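Side-chain contact in LYND (Lyngbya aestuarii, PDB 4V1T), which probably acts as an ATP-dependent YcaO cyclodehydratase that converts residues of peptide substrates into heterocycles: residues B[164-169]-B[180-185]. Sequence-based numbering, arbitrary orientation.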
ATOM      1  N   PRO B 164     -17.672 -20.851 -22.084  1.00 52.64           N
ATOM      2  CA  PRO B 164     -17.357 -20.741 -23.516  1.00 58.11           C
ATOM      3  C   PRO B 164     -18.364 -19.932 -24.344  1.00 61.42           C
ATOM      4  O   PRO B 164     -17.994 -19.417 -25.391  1.00 68.50           O
ATOM      5  CB  PRO B 164     -17.311 -22.211 -23.993  1.00 61.13           C
ATOM      6  CG  PRO B 164     -17.920 -23.012 -22.910  1.00 56.12           C
ATOM      7  CD  PRO B 164     -17.679 -22.252 -21.638  1.00 52.25           C
ATOM      8  N   GLU B 165     -19.603 -19.811 -23.881  1.00 51.77           N
ATOM      9  CA  GLU B 165     -20.598 -19.025 -24.595  1.00 66.93           C
ATOM     10  C   GLU B 165     -20.252 -17.527 -24.601  1.00 67.35           C
ATOM     11  O   GLU B 165     -20.695 -16.787 -25.473  1.00 59.08           O
ATOM     12  CB  GLU B 165     -21.981 -19.215 -23.981  1.00 76.19           C
ATOM     13  CG  GLU B 165     -23.035 -18.327 -24.633  1.00 81.35           C
ATOM     14  CD  GLU B 165     -24.449 -18.653 -24.210  1.00 81.07           C
ATOM     15  OE1 GLU B 165     -24.676 -19.726 -23.610  1.00 78.83           O
ATOM     16  OE2 GLU B 165     -25.334 -17.812 -24.495  1.00 69.07           O
ATOM     17  N   LEU B 166     -19.463 -17.087 -23.628  1.00 61.51           N
ATOM     18  CA  LEU B 166     -19.061 -15.689 -23.567  1.00 57.79           C
ATOM     19  C   LEU B 166     -18.213 -15.302 -24.778  1.00 51.37           C
ATOM     20  O   LEU B 166     -18.164 -14.135 -25.164  1.00 49.12           O
ATOM     21  CB  LEU B 166     -18.314 -15.400 -22.272  1.00 49.59           C
ATOM     22  CG  LEU B 166     -19.142 -15.566 -20.995  1.00 53.73           C
ATOM     23  CD1 LEU B 166     -18.268 -15.383 -19.775  1.00 53.64           C
ATOM     24  CD2 LEU B 166     -20.312 -14.602 -20.950  1.00 63.92           C
ATOM     25  N   ALA B 167     -17.562 -16.286 -25.384  1.00 49.38           N
ATOM     26  CA  ALA B 167     -16.737 -16.032 -26.552  1.00 57.05           C
ATOM     27  C   ALA B 167     -17.610 -15.553 -27.704  1.00 54.16           C
ATOM     28  O   ALA B 167     -17.262 -14.612 -28.417  1.00 54.74           O
ATOM     29  CB  ALA B 167     -15.974 -17.284 -26.945  1.00 65.37           C
ATOM     30  N   LYS B 168     -18.759 -16.200 -27.870  1.00 49.72           N
ATOM     31  CA  LYS B 168     -19.697 -15.835 -28.923  1.00 62.98           C
ATOM     32  C   LYS B 168     -20.324 -14.466 -28.647  1.00 54.51           C
ATOM     33  O   LYS B 168     -20.480 -13.643 -29.549  1.00 60.04           O
ATOM     34  CB  LYS B 168     -20.789 -16.896 -29.049  1.00 74.45           C
ATOM     35  CG  LYS B 168     -21.776 -16.626 -30.169  1.00 83.16           C
ATOM     36  CD  LYS B 168     -22.921 -17.623 -30.148  1.00 90.34           C
ATOM     37  CE  LYS B 168     -23.860 -17.408 -31.327  1.00 96.03           C
ATOM     38  NZ  LYS B 168     -23.222 -17.756 -32.634  1.00112.25           N
ATOM     39  N   ILE B 169     -20.702 -14.229 -27.401  1.00 59.12           N
ATOM     40  CA  ILE B 169     -21.288 -12.948 -27.043  1.00 54.09           C
ATOM     41  C   ILE B 169     -20.278 -11.828 -27.315  1.00 45.50           C
ATOM     42  O   ILE B 169     -20.625 -10.768 -27.845  1.00 51.64           O
ATOM     43  CB  ILE B 169     -21.732 -12.927 -25.568  1.00 62.08           C
ATOM     44  CG1 ILE B 169     -22.915 -13.878 -25.378  1.00 55.19           C
ATOM     45  CG2 ILE B 169     -22.100 -11.502 -25.133  1.00 53.77           C
ATOM     46  CD1 ILE B 169     -23.387 -13.995 -23.937  1.00 56.64           C
ATOM     47  N   TRP B 180     -21.410  -4.143 -23.241  1.00 40.00           N
ATOM     48  CA  TRP B 180     -22.044  -5.111 -22.365  1.00 39.20           C
ATOM     49  C   TRP B 180     -21.309  -5.250 -21.041  1.00 43.34           C
ATOM     50  O   TRP B 180     -20.134  -4.893 -20.933  1.00 34.65           O
ATOM     51  CB  TRP B 180     -22.154  -6.471 -23.059  1.00 40.01           C
ATOM     52  CG  TRP B 180     -20.852  -7.037 -23.570  1.00 45.87           C
ATOM     53  CD1 TRP B 180     -20.060  -6.511 -24.550  1.00 43.80           C
ATOM     54  CD2 TRP B 180     -20.217  -8.260 -23.157  1.00 42.60           C
ATOM     55  NE1 TRP B 180     -18.962  -7.316 -24.756  1.00 40.62           N
ATOM     56  CE2 TRP B 180     -19.039  -8.396 -23.917  1.00 43.34           C
ATOM     57  CE3 TRP B 180     -20.527  -9.247 -22.212  1.00 47.35           C
ATOM     58  CZ2 TRP B 180     -18.168  -9.474 -23.761  1.00 52.21           C
ATOM     59  CZ3 TRP B 180     -19.659 -10.319 -22.056  1.00 48.57           C
ATOM     60  CH2 TRP B 180     -18.497 -10.423 -22.829  1.00 50.91           C
ATOM     61  N   LEU B 181     -22.024  -5.772 -20.043  1.00 41.42           N
ATOM     62  CA  LEU B 181     -21.512  -5.941 -18.690  1.00 49.42           C
ATOM     63  C   LEU B 181     -21.542  -7.412 -18.273  1.00 52.68           C
ATOM     64  O   LEU B 181     -22.486  -8.136 -18.586  1.00 39.00           O
ATOM     65  CB  LEU B 181     -22.337  -5.110 -17.703  1.00 50.18           C
ATOM     66  CG  LEU B 181     -22.177  -5.429 -16.210  1.00 40.84           C
ATOM     67  CD1 LEU B 181     -20.793  -5.076 -15.723  1.00 41.93           C
ATOM     68  CD2 LEU B 181     -23.213  -4.689 -15.387  1.00 40.92           C
ATOM     69  N   LEU B 182     -20.501  -7.846 -17.568  1.00 37.63           N
ATOM     70  CA  LEU B 182     -20.453  -9.187 -17.016  1.00 45.24           C
ATOM     71  C   LEU B 182     -20.635  -9.125 -15.512  1.00 49.83           C
ATOM     72  O   LEU B 182     -20.131  -8.223 -14.850  1.00 40.82           O
ATOM     73  CB  LEU B 182     -19.130  -9.878 -17.346  1.00 43.26           C
ATOM     74  CG  LEU B 182     -19.132 -11.068 -18.300  1.00 55.94           C
ATOM     75  CD1 LEU B 182     -17.731 -11.660 -18.352  1.00 65.77           C
ATOM     76  CD2 LEU B 182     -20.149 -12.129 -17.917  1.00 65.02           C
ATOM     77  N   VAL B 183     -21.364 -10.093 -14.980  1.00 45.64           N
ATOM     78  CA  VAL B 183     -21.538 -10.211 -13.544  1.00 45.93           C
ATOM     79  C   VAL B 183     -21.744 -11.670 -13.152  1.00 45.16           C
ATOM     80  O   VAL B 183     -22.302 -12.461 -13.913  1.00 44.17           O
ATOM     81  CB  VAL B 183     -22.728  -9.369 -13.045  1.00 38.12           C
ATOM     82  CG1 VAL B 183     -24.020  -9.870 -13.620  1.00 46.60           C
ATOM     83  CG2 VAL B 183     -22.796  -9.382 -11.528  1.00 43.01           C
ATOM     84  N   LYS B 184     -21.272 -12.007 -11.959  1.00 41.82           N
ATOM     85  CA  LYS B 184     -21.412 -13.336 -11.392  1.00 42.65           C
ATOM     86  C   LYS B 184     -21.874 -13.164  -9.954  1.00 40.48           C
ATOM     87  O   LYS B 184     -21.062 -12.968  -9.067  1.00 40.56           O
ATOM     88  CB  LYS B 184     -20.082 -14.094 -11.464  1.00 41.31           C
ATOM     89  CG  LYS B 184     -20.005 -15.420 -10.683  1.00 42.13           C
ATOM     90  CD  LYS B 184     -18.560 -15.926 -10.665  1.00 59.90           C
ATOM     91  CE  LYS B 184     -18.294 -16.929  -9.564  1.00 74.44           C
ATOM     92  NZ  LYS B 184     -18.485 -16.341  -8.214  1.00 75.39           N
ATOM     93  N   PRO B 185     -23.193 -13.202  -9.730  1.00 41.32           N
ATOM     94  CA  PRO B 185     -23.737 -12.931  -8.407  1.00 49.86           C
ATOM     95  C   PRO B 185     -23.886 -14.190  -7.560  1.00 42.35           C
ATOM     96  O   PRO B 185     -24.277 -14.103  -6.407  1.00 49.64           O
ATOM     97  CB  PRO B 185     -25.102 -12.333  -8.731  1.00 49.01           C
ATOM     98  CG  PRO B 185     -25.533 -13.093  -9.958  1.00 38.86           C
ATOM     99  CD  PRO B 185     -24.263 -13.362 -10.736  1.00 39.96           C
TER
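The opening of helix 165-176 runs nearly antiparallel to strand 180-184, the axes of the short segments approaching to 11.7 Å at 164°; Ile-169 is directed at the strand, whereas Leu-166, one turn earlier, meets it with its methyls. The pairing exemplifies how the helix of a beta-alpha-beta crossover packs on its sheet: strand 154-157, helix 165-176 and strand 180-184 form the unit, and Trp-180 and Leu-182, two residues apart on the last strand, meet the helix. Leu-166 and Leu-182 touch through their terminal methyls, CD2 of Leu-166 lying 3.9 Å from CD2 of Leu-182 and CD1 of Leu-166 lying 4.0 Å from CD1 of Leu-182. Ile-169 uses its short branch. With CG1 anti to the carbonyl carbon (chi1 -68°), CG2 is turned away from the backbone N and over one face of the indole. It sits 4.1 Å from the centroid of the six-membered ring of Trp-180, 14° off the normal, a CH-pi contact displaced toward CE3 and CZ3. CZ3 of Trp-180 is also a looser neighbour, at 4.5 Å, of CD2 of Leu-166. Around this contact, Trp-204 of helix 204-213 packs on Leu-166, Trp-180 and Leu-182, while Phe-196 of the adjoining strand stacks with Trp-180. The Trp-180 side chain lies about 10 Å from the zinc ion bound by four cysteines. Between the two segments, methyl and ring surfaces are in van der Waals contact, so at this point the helix is probably held to the sheet by shape and burial of apolar surface rather than by directed polar bonds.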